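Local coordinates for uncharacterized protein (Bacteroides thetaiotaomicron, PDB 4QNI) that is of unknown function but, as a predicted two-domain lipoprotein, probably serves as an auxiliary nutrient-binding protein, at residues 140-145 with 150-155; 249-252 with 258-261; 82-87 with 91-96; 31-36 with 326-331. All coordinates share one frame; numbering follows the deposited sequence.

Contact 1: 140-145 with 150-155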
loop_
_atom_site.group_PDB
_atom_site.type_symbol
_atom_site.label_atom_id
_atom_site.label_comp_id
_atom_site.label_asym_id
_atom_site.label_seq_id
_atom_site.Cartn_x
_atom_site.Cartn_y
_atom_site.Cartn_z
ATOM N N LEU A 140 -10.081 -11.557 -23.647
ATOM C CA LEU A 140 -9.250 -11.319 -24.835
ATOM C C LEU A 140 -7.783 -11.255 -24.498
ATOM O O LEU A 140 -7.419 -10.882 -23.395
ATOM C CB LEU A 140 -9.633 -9.975 -25.534
ATOM C CG LEU A 140 -11.106 -9.781 -25.920
ATOM C CD1 LEU A 140 -11.423 -8.327 -26.141
ATOM C CD2 LEU A 140 -11.451 -10.587 -27.136
ATOM N N GLN A 141 -6.933 -11.533 -25.485
ATOM C CA GLN A 141 -5.491 -11.429 -25.322
ATOM C C GLN A 141 -4.848 -10.912 -26.591
ATOM O O GLN A 141 -5.368 -11.132 -27.689
ATOM C CB GLN A 141 -4.881 -12.796 -24.929
ATOM C CG GLN A 141 -5.104 -13.875 -25.981
ATOM C CD GLN A 141 -4.549 -15.239 -25.640
ATOM O OE1 GLN A 141 -5.189 -16.271 -25.898
ATOM N NE2 GLN A 141 -3.335 -15.286 -25.113
ATOM N N ILE A 142 -3.698 -10.226 -26.430
ATOM C CA ILE A 142 -2.825 -9.840 -27.534
ATOM C C ILE A 142 -2.033 -11.110 -27.861
ATOM O O ILE A 142 -1.446 -11.697 -26.953
ATOM C CB ILE A 142 -1.908 -8.642 -27.209
ATOM C CG1 ILE A 142 -2.693 -7.339 -26.801
ATOM C CG2 ILE A 142 -0.901 -8.424 -28.345
ATOM C CD1 ILE A 142 -3.673 -6.743 -27.785
ATOM N N VAL A 143 -2.093 -11.580 -29.111
ATOM C CA VAL A 143 -1.425 -12.812 -29.532
ATOM C C VAL A 143 0.035 -12.503 -29.833
ATOM O O VAL A 143 0.326 -11.519 -30.507
ATOM C CB VAL A 143 -2.148 -13.476 -30.740
ATOM C CG1 VAL A 143 -1.364 -14.668 -31.291
ATOM C CG2 VAL A 143 -3.542 -13.904 -30.343
ATOM N N ASP A 144 0.945 -13.348 -29.331
ATOM C CA ASP A 144 2.377 -13.204 -29.565
ATOM C C ASP A 144 2.869 -14.249 -30.570
ATOM O O ASP A 144 2.446 -15.413 -30.506
ATOM C CB ASP A 144 3.154 -13.307 -28.237
ATOM C CG ASP A 144 4.020 -12.097 -27.936
ATOM O OD1 ASP A 144 4.388 -11.370 -28.897
ATOM O OD2 ASP A 144 4.372 -11.902 -26.753
ATOM N N ASP A 145 3.739 -13.829 -31.517
ATOM C CA ASP A 145 4.339 -14.724 -32.518
ATOM C C ASP A 145 5.628 -14.135 -33.082
ATOM O O ASP A 145 5.777 -12.911 -33.139
ATOM C CB ASP A 145 3.363 -15.052 -33.663
ATOM C CG ASP A 145 3.573 -16.404 -34.319
ATOM O OD1 ASP A 145 3.678 -17.415 -33.582
ATOM O OD2 ASP A 145 3.557 -16.463 -35.564
ATOM N N TYR A 150 5.929 -7.138 -33.568
ATOM C CA TYR A 150 5.588 -6.666 -32.224
ATOM C C TYR A 150 5.708 -7.780 -31.173
ATOM O O TYR A 150 5.851 -8.964 -31.514
ATOM C CB TYR A 150 4.162 -6.085 -32.207
ATOM C CG TYR A 150 3.038 -7.105 -32.236
ATOM C CD1 TYR A 150 2.572 -7.695 -31.062
ATOM C CD2 TYR A 150 2.388 -7.422 -33.425
ATOM C CE1 TYR A 150 1.493 -8.573 -31.069
ATOM C CE2 TYR A 150 1.308 -8.301 -33.445
ATOM C CZ TYR A 150 0.857 -8.867 -32.261
ATOM O OH TYR A 150 -0.203 -9.739 -32.259
ATOM N N VAL A 151 5.596 -7.389 -29.886
ATOM C CA VAL A 151 5.591 -8.280 -28.723
ATOM C C VAL A 151 4.493 -7.813 -27.752
ATOM O O VAL A 151 4.392 -6.617 -27.466
ATOM C CB VAL A 151 6.980 -8.375 -28.032
ATOM C CG1 VAL A 151 6.889 -9.009 -26.647
ATOM C CG2 VAL A 151 7.973 -9.149 -28.894
ATOM N N ALA A 152 3.661 -8.760 -27.266
ATOM C CA ALA A 152 2.655 -8.495 -26.241
ATOM C C ALA A 152 3.399 -8.105 -24.974
ATOM O O ALA A 152 4.414 -8.727 -24.656
ATOM C CB ALA A 152 1.794 -9.727 -26.011
ATOM N N HIS A 153 2.953 -7.036 -24.298
ATOM C CA HIS A 153 3.586 -6.497 -23.092
ATOM C C HIS A 153 4.058 -7.592 -22.135
ATOM O O HIS A 153 3.260 -8.486 -21.820
ATOM C CB HIS A 153 2.644 -5.552 -22.345
ATOM C CG HIS A 153 3.374 -4.568 -21.490
ATOM N ND1 HIS A 153 3.937 -4.938 -20.281
ATOM C CD2 HIS A 153 3.630 -3.259 -21.711
ATOM C CE1 HIS A 153 4.509 -3.847 -19.808
ATOM N NE2 HIS A 153 4.345 -2.809 -20.630
ATOM N N PRO A 154 5.347 -7.531 -21.672
ATOM C CA PRO A 154 5.862 -8.545 -20.725
ATOM C C PRO A 154 4.940 -8.769 -19.524
ATOM O O PRO A 154 4.777 -9.919 -19.098
ATOM C CB PRO A 154 7.202 -7.960 -20.277
ATOM C CG PRO A 154 7.637 -7.113 -21.405
ATOM C CD PRO A 154 6.385 -6.525 -21.988
ATOM N N ARG A 155 4.309 -7.681 -19.004
ATOM C CA ARG A 155 3.334 -7.775 -17.918
ATOM C C ARG A 155 2.064 -8.367 -18.524
ATOM O O ARG A 155 1.270 -7.633 -19.115
ATOM C CB ARG A 155 3.092 -6.401 -17.250
ATOM C CG ARG A 155 2.155 -6.453 -16.049
ATOM C CD ARG A 155 2.197 -5.171 -15.248
ATOM N NE ARG A 155 1.077 -5.088 -14.306
ATOM C CZ ARG A 155 0.858 -4.063 -13.486
ATOM N NH1 ARG A 155 1.683 -3.023 -13.473
ATOM N NH2 ARG A 155 -0.192 -4.070 -12.673
#
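Tyr150 leans its phenol on the main chain of 140-145, and its OH donates a 2.6 Å hydrogen bond to Val143 O, near the end of a strand of the N-terminal, E-set-like beta domain. The bond lies in the carbonyl plane, with a C=O...donor angle of 152°. Behind the hydroxyl, Tyr150 CE1 rests 3.6 Å from Ile142 CG2, the two side chains crossing obliquely. Ile142 CG2 is shared: it also lies 3.8 Å from Ala152 CB. What brings the ring here is the first torsion of Tyr150, 75°, which places CG between the backbone N and the carbonyl carbon.

The second polar link belongs to Asp144. Asp144 OD1 accepts the N-H of Ala152 N at 3.2 Å, fairly straight at 160°, although the donor comes from above the carboxylate plane. These two bonds, each with one side-chain partner, join the segments without any main-chain to main-chain bond between them.

A second shell holds the first. Tyr150 OH is also bonded to His69 N on strand 66-72, so the phenol is gripped twice, and Val143 pairs with that same His69 through the backbone. Ile142 is packed inward against Val68, Val70 and Ile54. Val151 and Ala152 also pair in a parallel ladder with a strand of the second subunit, so beta pairing continues across the interface, and Ile13 of that subunit packs on Tyr150. Back at the carboxylate, Asp144 OD2 sits 3.5 Å from Ala152 CB and 3.8 Å from Val151 CG1.

Contact 2: 249-252 with 258-261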
loop_
_atom_site.group_PDB
_atom_site.type_symbol
_atom_site.label_atom_id
_atom_site.label_comp_id
_atom_site.label_asym_id
_atom_site.label_seq_id
_atom_site.Cartn_x
_atom_site.Cartn_y
_atom_site.Cartn_z
ATOM N N ILE A 249 -43.742 -4.286 -11.686
ATOM C CA ILE A 249 -42.848 -5.177 -10.961
ATOM C C ILE A 249 -43.387 -6.589 -11.105
ATOM O O ILE A 249 -44.537 -6.843 -10.765
ATOM C CB ILE A 249 -42.654 -4.770 -9.475
ATOM C CG1 ILE A 249 -42.054 -3.351 -9.340
ATOM C CG2 ILE A 249 -41.780 -5.799 -8.768
ATOM C CD1 ILE A 249 -41.870 -2.837 -7.831
ATOM N N SER A 250 -42.579 -7.501 -11.624
ATOM C CA SER A 250 -43.021 -8.877 -11.777
ATOM C C SER A 250 -41.882 -9.857 -11.500
ATOM O O SER A 250 -40.719 -9.469 -11.298
ATOM C CB SER A 250 -43.598 -9.113 -13.171
ATOM O OG SER A 250 -42.626 -8.830 -14.159
ATOM N N CYS A 251 -42.254 -11.137 -11.455
ATOM C CA CYS A 251 -41.369 -12.256 -11.205
ATOM C C CYS A 251 -41.846 -13.419 -12.042
ATOM O O CYS A 251 -42.985 -13.849 -11.879
ATOM C CB CYS A 251 -41.358 -12.590 -9.720
ATOM S SG CYS A 251 -40.236 -13.925 -9.283
ATOM N N ASP A 252 -40.992 -13.916 -12.954
ATOM C CA ASP A 252 -41.346 -15.013 -13.863
ATOM C C ASP A 252 -41.541 -16.350 -13.133
ATOM O O ASP A 252 -42.309 -17.178 -13.617
ATOM C CB ASP A 252 -40.314 -15.141 -14.990
ATOM C CG ASP A 252 -40.438 -14.056 -16.048
ATOM O OD1 ASP A 252 -41.542 -13.468 -16.179
ATOM O OD2 ASP A 252 -39.449 -13.821 -16.776
ATOM N N GLY A 258 -42.961 -17.683 -3.767
ATOM C CA GLY A 258 -44.119 -17.083 -3.108
ATOM C C GLY A 258 -44.174 -15.573 -3.222
ATOM O O GLY A 258 -44.453 -14.883 -2.240
ATOM N N PHE A 259 -43.819 -15.061 -4.412
ATOM C CA PHE A 259 -43.772 -13.637 -4.736
ATOM C C PHE A 259 -45.169 -13.065 -4.666
ATOM O O PHE A 259 -46.128 -13.708 -5.101
ATOM C CB PHE A 259 -43.131 -13.400 -6.121
ATOM C CG PHE A 259 -43.056 -11.954 -6.553
ATOM C CD1 PHE A 259 -42.026 -11.130 -6.107
ATOM C CD2 PHE A 259 -44.017 -11.414 -7.401
ATOM C CE1 PHE A 259 -41.961 -9.794 -6.503
ATOM C CE2 PHE A 259 -43.939 -10.075 -7.808
ATOM C CZ PHE A 259 -42.912 -9.278 -7.358
ATOM N N GLU A 260 -45.283 -11.891 -4.037
ATOM C CA GLU A 260 -46.544 -11.191 -3.838
ATOM C C GLU A 260 -46.318 -9.698 -3.842
ATOM O O GLU A 260 -45.503 -9.186 -3.086
ATOM C CB GLU A 260 -47.199 -11.614 -2.507
ATOM C CG GLU A 260 -48.108 -12.826 -2.610
ATOM C CD GLU A 260 -49.559 -12.555 -2.968
ATOM O OE1 GLU A 260 -50.220 -11.773 -2.245
ATOM O OE2 GLU A 260 -50.054 -13.178 -3.936
ATOM N N LEU A 261 -47.016 -9.004 -4.708
ATOM C CA LEU A 261 -46.953 -7.554 -4.717
ATOM C C LEU A 261 -47.990 -6.993 -3.796
ATOM O O LEU A 261 -49.093 -7.535 -3.706
ATOM C CB LEU A 261 -47.206 -6.987 -6.111
ATOM C CG LEU A 261 -46.072 -7.061 -7.082
ATOM C CD1 LEU A 261 -46.591 -6.756 -8.461
ATOM C CD2 LEU A 261 -44.931 -6.105 -6.682
#
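With its CG anti to the backbone N, chi1 179°, Phe259 sends its ring across to Cys251, whose SG is likewise anti to its own N, chi1 -178°. That leaves the Cys251 methylene facing the ring: CB stands over one face, 3.8 Å from the Phe259 centroid and 17° off the ring normal, a CH-pi contact. The sulfur is set farther back, Cys251 SG lying 4.9 Å from that centroid in an oblique sulfur-aromatic contact. At the rim, Ile249 CG2 meets Phe259 CZ edge-on at 3.9 Å, the side chains crossing at about a right angle. The same Ile249 CG2 touches Leu261 CD2 at 3.8 Å.

This is the turn end of the beta hairpin formed by strands 244-250 and 260-275 in the large antiparallel sheet of the C-terminal domain. The ring fits between the two chains, and Ile235 and Tyr294 on flanking strands pack against it. With an alanine in place of Phe259, the Cys251 methylene would probably lose its ring face and Ile249 CG2 one of two neighbours, opening a gap between the chains. No hydrogen bond crosses between the segments: what they give each other directly is dispersion and CH-pi contact, while their backbones bond to flanking strands.

Contact 3: 82-87 with 91-96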
loop_
_atom_site.group_PDB
_atom_site.type_symbol
_atom_site.label_atom_id
_atom_site.label_comp_id
_atom_site.label_asym_id
_atom_site.label_seq_id
_atom_site.Cartn_x
_atom_site.Cartn_y
_atom_site.Cartn_z
ATOM N N TYR A 82 -11.377 -20.260 -11.167
ATOM C CA TYR A 82 -10.989 -21.230 -10.141
ATOM C C TYR A 82 -10.295 -20.547 -8.963
ATOM O O TYR A 82 -10.605 -20.875 -7.815
ATOM C CB TYR A 82 -10.150 -22.395 -10.675
ATOM C CG TYR A 82 -10.260 -23.595 -9.754
ATOM C CD1 TYR A 82 -11.348 -24.464 -9.833
ATOM C CD2 TYR A 82 -9.315 -23.823 -8.752
ATOM C CE1 TYR A 82 -11.474 -25.550 -8.958
ATOM C CE2 TYR A 82 -9.449 -24.885 -7.857
ATOM C CZ TYR A 82 -10.516 -25.762 -7.978
ATOM O OH TYR A 82 -10.639 -26.825 -7.107
ATOM N N ALA A 83 -9.438 -19.550 -9.239
ATOM C CA ALA A 83 -8.730 -18.781 -8.209
ATOM C C ALA A 83 -9.688 -17.965 -7.342
ATOM O O ALA A 83 -9.457 -17.807 -6.150
ATOM C CB ALA A 83 -7.703 -17.849 -8.853
ATOM N N ARG A 84 -10.750 -17.456 -7.930
ATOM C CA ARG A 84 -11.692 -16.601 -7.236
ATOM C C ARG A 84 -12.832 -17.369 -6.541
ATOM O O ARG A 84 -13.245 -16.977 -5.442
ATOM C CB ARG A 84 -12.286 -15.606 -8.242
ATOM C CG ARG A 84 -12.549 -14.225 -7.681
ATOM C CD ARG A 84 -11.721 -13.204 -8.433
ATOM N NE ARG A 84 -12.516 -12.049 -8.860
ATOM C CZ ARG A 84 -12.043 -11.046 -9.595
ATOM N NH1 ARG A 84 -10.774 -11.045 -9.993
ATOM N NH2 ARG A 84 -12.833 -10.038 -9.942
ATOM N N TYR A 85 -13.377 -18.406 -7.187
ATOM C CA TYR A 85 -14.551 -19.085 -6.648
ATOM C C TYR A 85 -14.377 -20.588 -6.381
ATOM O O TYR A 85 -15.298 -21.203 -5.838
ATOM C CB TYR A 85 -15.734 -18.869 -7.611
ATOM C CG TYR A 85 -16.053 -17.404 -7.842
ATOM C CD1 TYR A 85 -16.589 -16.617 -6.826
ATOM C CD2 TYR A 85 -15.808 -16.802 -9.072
ATOM C CE1 TYR A 85 -16.872 -15.268 -7.028
ATOM C CE2 TYR A 85 -16.094 -15.456 -9.287
ATOM C CZ TYR A 85 -16.634 -14.695 -8.263
ATOM O OH TYR A 85 -16.928 -13.369 -8.460
ATOM N N ALA A 86 -13.232 -21.175 -6.772
ATOM C CA ALA A 86 -12.936 -22.602 -6.616
ATOM C C ALA A 86 -14.105 -23.490 -7.130
ATOM O O ALA A 86 -14.476 -23.370 -8.293
ATOM C CB ALA A 86 -12.589 -22.925 -5.161
ATOM N N THR A 87 -14.692 -24.325 -6.259
ATOM C CA THR A 87 -15.760 -25.293 -6.543
ATOM C C THR A 87 -17.127 -24.632 -6.859
ATOM O O THR A 87 -17.958 -25.255 -7.535
ATOM C CB THR A 87 -15.921 -26.249 -5.329
ATOM O OG1 THR A 87 -14.646 -26.529 -4.738
ATOM C CG2 THR A 87 -16.600 -27.559 -5.701
ATOM N N LEU A 91 -21.079 -19.245 -9.375
ATOM C CA LEU A 91 -20.612 -17.868 -9.240
ATOM C C LEU A 91 -19.602 -17.476 -10.303
ATOM O O LEU A 91 -19.163 -16.326 -10.310
ATOM C CB LEU A 91 -19.966 -17.690 -7.848
ATOM C CG LEU A 91 -20.855 -17.958 -6.631
ATOM C CD1 LEU A 91 -20.109 -17.655 -5.361
ATOM C CD2 LEU A 91 -22.124 -17.137 -6.683
ATOM N N TYR A 92 -19.182 -18.427 -11.168
ATOM C CA TYR A 92 -18.153 -18.161 -12.187
ATOM C C TYR A 92 -18.563 -17.075 -13.157
ATOM O O TYR A 92 -19.749 -16.924 -13.416
ATOM C CB TYR A 92 -17.879 -19.418 -13.009
ATOM C CG TYR A 92 -16.964 -20.457 -12.400
ATOM C CD1 TYR A 92 -16.575 -20.383 -11.069
ATOM C CD2 TYR A 92 -16.482 -21.517 -13.163
ATOM C CE1 TYR A 92 -15.727 -21.334 -10.510
ATOM C CE2 TYR A 92 -15.617 -22.466 -12.621
ATOM C CZ TYR A 92 -15.236 -22.366 -11.298
ATOM O OH TYR A 92 -14.408 -23.323 -10.772
ATOM N N TYR A 93 -17.590 -16.331 -13.701
ATOM C CA TYR A 93 -17.845 -15.405 -14.800
ATOM C C TYR A 93 -18.048 -16.265 -16.026
ATOM O O TYR A 93 -17.278 -17.219 -16.227
ATOM C CB TYR A 93 -16.683 -14.417 -14.991
ATOM C CG TYR A 93 -16.475 -13.496 -13.816
ATOM C CD1 TYR A 93 -17.327 -12.419 -13.591
ATOM C CD2 TYR A 93 -15.403 -13.677 -12.944
ATOM C CE1 TYR A 93 -17.136 -11.559 -12.513
ATOM C CE2 TYR A 93 -15.199 -12.819 -11.860
ATOM C CZ TYR A 93 -16.065 -11.755 -11.654
ATOM O OH TYR A 93 -15.907 -10.908 -10.579
ATOM N N GLU A 94 -19.114 -16.030 -16.777
ATOM C CA GLU A 94 -19.399 -16.859 -17.945
ATOM C C GLU A 94 -18.745 -16.270 -19.164
ATOM O O GLU A 94 -18.672 -15.067 -19.338
ATOM C CB GLU A 94 -20.903 -17.063 -18.166
ATOM C CG GLU A 94 -21.561 -17.957 -17.127
ATOM C CD GLU A 94 -21.120 -19.412 -17.070
ATOM O OE1 GLU A 94 -20.923 -20.040 -18.139
ATOM O OE2 GLU A 94 -21.009 -19.936 -15.939
ATOM N N ASP A 95 -18.226 -17.143 -19.986
ATOM C CA ASP A 95 -17.484 -16.826 -21.194
ATOM C C ASP A 95 -18.408 -16.415 -22.358
ATOM O O ASP A 95 -18.928 -17.249 -23.082
ATOM C CB ASP A 95 -16.653 -18.058 -21.576
ATOM C CG ASP A 95 -15.586 -17.792 -22.603
ATOM O OD1 ASP A 95 -15.604 -16.702 -23.203
ATOM O OD2 ASP A 95 -14.714 -18.674 -22.791
HETATM N N MSE A 96 -18.515 -15.123 -22.566
HETATM C CA MSE A 96 -19.300 -14.490 -23.625
HETATM C C MSE A 96 -18.760 -14.764 -25.015
HETATM O O MSE A 96 -19.531 -14.697 -25.975
HETATM C CB MSE A 96 -19.279 -12.989 -23.399
HETATM C CG MSE A 96 -20.482 -12.300 -23.910
HETATM SE SE MSE A 96 -20.221 -10.450 -23.495
HETATM C CE MSE A 96 -22.015 -9.923 -23.726
HETATM O O HOH W 1 -15.058 -11.591 -7.545
#
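One direct hydrogen bond crosses here: Tyr92 OH donates to Ala86 O, in the model at 2.5 Å, so short that the exact length is doubtful. Ala86, with positive phi, is the first residue to leave the helix.

The apolar and aromatic contacts centre on Tyr85. Its CG stands anti to the carbonyl carbon (chi1 -58°), which turns the ring toward Leu91 and Tyr93. Leu91 supplies one face, with CB 4.0 Å from the Tyr85 centroid as a CH-pi contact and Leu91 O only 3.3 Å from Tyr85 CE2. Arg84 CB covers the opposite face. The ring edge is turned toward the face of Tyr93 in an offset edge-to-face pair, centroids 5.8 Å apart and planes at 60°.

In the fold this is the link from helix 74-85, through a short loop, to strand 93-95, which pairs in parallel with strand 135-142.

Water adds a third kind of link. The water oxygen accepts from Arg84 NE at 2.9 Å and bonds Tyr85 OH at 2.7 Å and Tyr93 OH at 3.2 Å. Lys135 NZ bonds both Tyr85 OH and Leu91 O. Replacing Tyr85 by an alanine would probably strip Leu91 and Tyr93 of their shared ring and cost Lys135 one of its oxygen partners.

Contact 4: 31-36 with 326-331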
loop_
_atom_site.group_PDB
_atom_site.type_symbol
_atom_site.label_atom_id
_atom_site.label_comp_id
_atom_site.label_asym_id
_atom_site.label_seq_id
_atom_site.Cartn_x
_atom_site.Cartn_y
_atom_site.Cartn_z
ATOM N N TYR A 31 -27.051 -0.543 -24.259
ATOM C CA TYR A 31 -27.800 -1.719 -24.705
ATOM C C TYR A 31 -28.110 -1.561 -26.198
ATOM O O TYR A 31 -27.936 -2.503 -26.966
ATOM C CB TYR A 31 -29.048 -1.927 -23.858
ATOM C CG TYR A 31 -29.971 -2.987 -24.413
ATOM C CD1 TYR A 31 -29.715 -4.342 -24.206
ATOM C CD2 TYR A 31 -31.110 -2.638 -25.142
ATOM C CE1 TYR A 31 -30.556 -5.326 -24.730
ATOM C CE2 TYR A 31 -31.956 -3.611 -25.665
ATOM C CZ TYR A 31 -31.677 -4.955 -25.452
ATOM O OH TYR A 31 -32.520 -5.927 -25.938
ATOM N N SER A 32 -28.485 -0.348 -26.596
ATOM C CA SER A 32 -28.724 0.052 -27.966
ATOM C C SER A 32 -27.833 1.238 -28.322
ATOM O O SER A 32 -27.796 2.229 -27.602
ATOM C CB SER A 32 -30.195 0.416 -28.190
ATOM O OG SER A 32 -31.046 -0.709 -28.110
ATOM N N ARG A 33 -27.109 1.128 -29.418
ATOM C CA ARG A 33 -26.305 2.222 -29.950
ATOM C C ARG A 33 -27.180 3.059 -30.884
ATOM O O ARG A 33 -27.743 2.544 -31.857
ATOM C CB ARG A 33 -25.057 1.689 -30.686
ATOM C CG ARG A 33 -24.134 2.780 -31.216
ATOM C CD ARG A 33 -23.480 3.566 -30.090
ATOM N NE ARG A 33 -22.500 2.766 -29.354
ATOM C CZ ARG A 33 -21.761 3.236 -28.356
ATOM N NH1 ARG A 33 -21.949 4.475 -27.904
ATOM N NH2 ARG A 33 -20.864 2.457 -27.765
ATOM N N HIS A 34 -27.319 4.335 -30.573
ATOM C CA HIS A 34 -28.099 5.240 -31.408
ATOM C C HIS A 34 -27.462 6.602 -31.417
ATOM O O HIS A 34 -26.528 6.847 -30.654
ATOM C CB HIS A 34 -29.608 5.335 -31.028
ATOM C CG HIS A 34 -29.914 5.256 -29.575
ATOM N ND1 HIS A 34 -29.258 6.054 -28.652
ATOM C CD2 HIS A 34 -30.778 4.442 -28.925
ATOM C CE1 HIS A 34 -29.701 5.660 -27.468
ATOM N NE2 HIS A 34 -30.627 4.702 -27.586
ATOM N N ASP A 35 -27.947 7.466 -32.341
ATOM C CA ASP A 35 -27.510 8.845 -32.566
ATOM C C ASP A 35 -28.297 9.835 -31.684
ATOM O O ASP A 35 -29.345 9.480 -31.119
ATOM C CB ASP A 35 -27.689 9.201 -34.056
ATOM C CG ASP A 35 -29.069 8.935 -34.653
ATOM O OD1 ASP A 35 -30.077 9.279 -34.005
ATOM O OD2 ASP A 35 -29.136 8.454 -35.797
ATOM N N ALA A 36 -27.817 11.097 -31.615
ATOM C CA ALA A 36 -28.442 12.173 -30.833
ATOM C C ALA A 36 -29.970 12.269 -31.071
ATOM O O ALA A 36 -30.721 12.577 -30.140
ATOM C CB ALA A 36 -27.779 13.498 -31.152
ATOM N N ASP A 326 -21.238 13.100 -26.765
ATOM C CA ASP A 326 -21.739 11.807 -27.246
ATOM C C ASP A 326 -22.866 11.230 -26.364
ATOM O O ASP A 326 -23.573 10.320 -26.811
ATOM C CB ASP A 326 -20.580 10.797 -27.340
ATOM N N GLU A 327 -23.024 11.754 -25.124
ATOM C CA GLU A 327 -23.989 11.365 -24.077
ATOM C C GLU A 327 -23.763 9.911 -23.620
ATOM O O GLU A 327 -23.676 9.673 -22.414
ATOM C CB GLU A 327 -25.462 11.607 -24.470
ATOM C CG GLU A 327 -26.397 11.527 -23.269
ATOM C CD GLU A 327 -27.653 12.378 -23.284
ATOM O OE1 GLU A 327 -27.546 13.615 -23.463
ATOM O OE2 GLU A 327 -28.737 11.815 -23.003
ATOM N N ASP A 328 -23.679 8.953 -24.581
ATOM C CA ASP A 328 -23.403 7.527 -24.344
ATOM C C ASP A 328 -21.933 7.380 -23.863
ATOM O O ASP A 328 -21.619 6.460 -23.109
ATOM C CB ASP A 328 -23.677 6.681 -25.625
ATOM C CG ASP A 328 -25.132 6.293 -25.926
ATOM O OD1 ASP A 328 -25.935 6.183 -24.968
ATOM O OD2 ASP A 328 -25.441 6.000 -27.113
ATOM N N GLN A 329 -21.058 8.324 -24.267
ATOM C CA GLN A 329 -19.646 8.350 -23.890
ATOM C C GLN A 329 -19.367 9.306 -22.711
ATOM O O GLN A 329 -18.359 9.126 -22.012
ATOM C CB GLN A 329 -18.782 8.752 -25.094
ATOM C CG GLN A 329 -18.571 7.633 -26.101
ATOM C CD GLN A 329 -17.281 7.832 -26.859
ATOM O OE1 GLN A 329 -16.199 7.419 -26.418
ATOM N NE2 GLN A 329 -17.363 8.485 -28.010
ATOM N N ALA A 330 -20.263 10.301 -22.480
ATOM C CA ALA A 330 -20.143 11.337 -21.439
ATOM C C ALA A 330 -20.254 10.817 -19.989
ATOM O O ALA A 330 -19.858 11.552 -19.071
ATOM C CB ALA A 330 -21.196 12.417 -21.660
ATOM N N ILE A 331 -20.784 9.580 -19.779
ATOM C CA ILE A 331 -21.012 8.997 -18.448
ATOM C C ILE A 331 -19.733 8.709 -17.716
ATOM O O ILE A 331 -18.851 8.036 -18.247
ATOM C CB ILE A 331 -21.899 7.725 -18.458
ATOM C CG1 ILE A 331 -23.225 7.991 -19.170
ATOM C CG2 ILE A 331 -22.145 7.222 -17.023
ATOM C CD1 ILE A 331 -23.704 6.885 -20.014
#
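Asp328 OD2 is the polar atom around which this contact gathers, though its neighbours across the contact keep their distance. Arg33 NH1 stands 3.9 Å from Asp328 OD2, a long salt bridge, and His34 ND1 is 4.1 Å from the same oxygen. His34 O lies 3.8 Å from Asp328 OD2, two acceptors facing each other. Arg33 NH1 comes nearer to the aliphatic part of the aspartate, 3.6 Å from Asp328 CB. The two side chains slide past each other in opposite directions, and the guanidinium and carboxylate planes stand 77° apart, far from a flat two-pronged pairing.

Arg33 reaches this place on a chain bent at chi2 (67°) and chi3 (69°); the other terminal nitrogen of the same guanidinium, NH2, is bonded to Asn49 O. Ser32 O lies over the centre of the His34 ring, 3.7 Å above its plane, and a bound 1,2-ethanediol, probably from the crystallisation liquor, lies about 3 Å from the His34 side chain. On the other segment, Asp328 N bonds back to Asp326 O at 2.6 Å around Glu327, whose positive phi fits a classic gamma turn.

The contact joins the loop between strands 24-30 and 47-56, in the N-terminal domain, to the tail that follows strand 306-321; Ala330 packs that tail back on Ile320. Long distances and crossed planes suggest a weak, diffuse electrostatic attraction, and the nearby carboxylate would probably help His34 to carry a proton.

In the fold
Contacts 1 and 3 both reach one mixed sheet, in which strands 93-95 and 135-142 are neighbours; the centres of the two contacts are about 24 Å apart and their nearest atoms about 8 Å. Contact 2 lies in the separate, large antiparallel sheet of the C-terminal domain, its centre about 49 Å from that of contact 1 and on the other side of the chain's centre. Along the sequence contacts 3, 1 and 2 close in series, and all three are nested inside the loop that contact 4 closes. Three are thus local returns of the chain, whereas contact 4 brings the C-terminal tail back to the N-terminal domain. Strand 151-152 of contact 1 pairs with a strand of the second subunit, linking this region to the assembly.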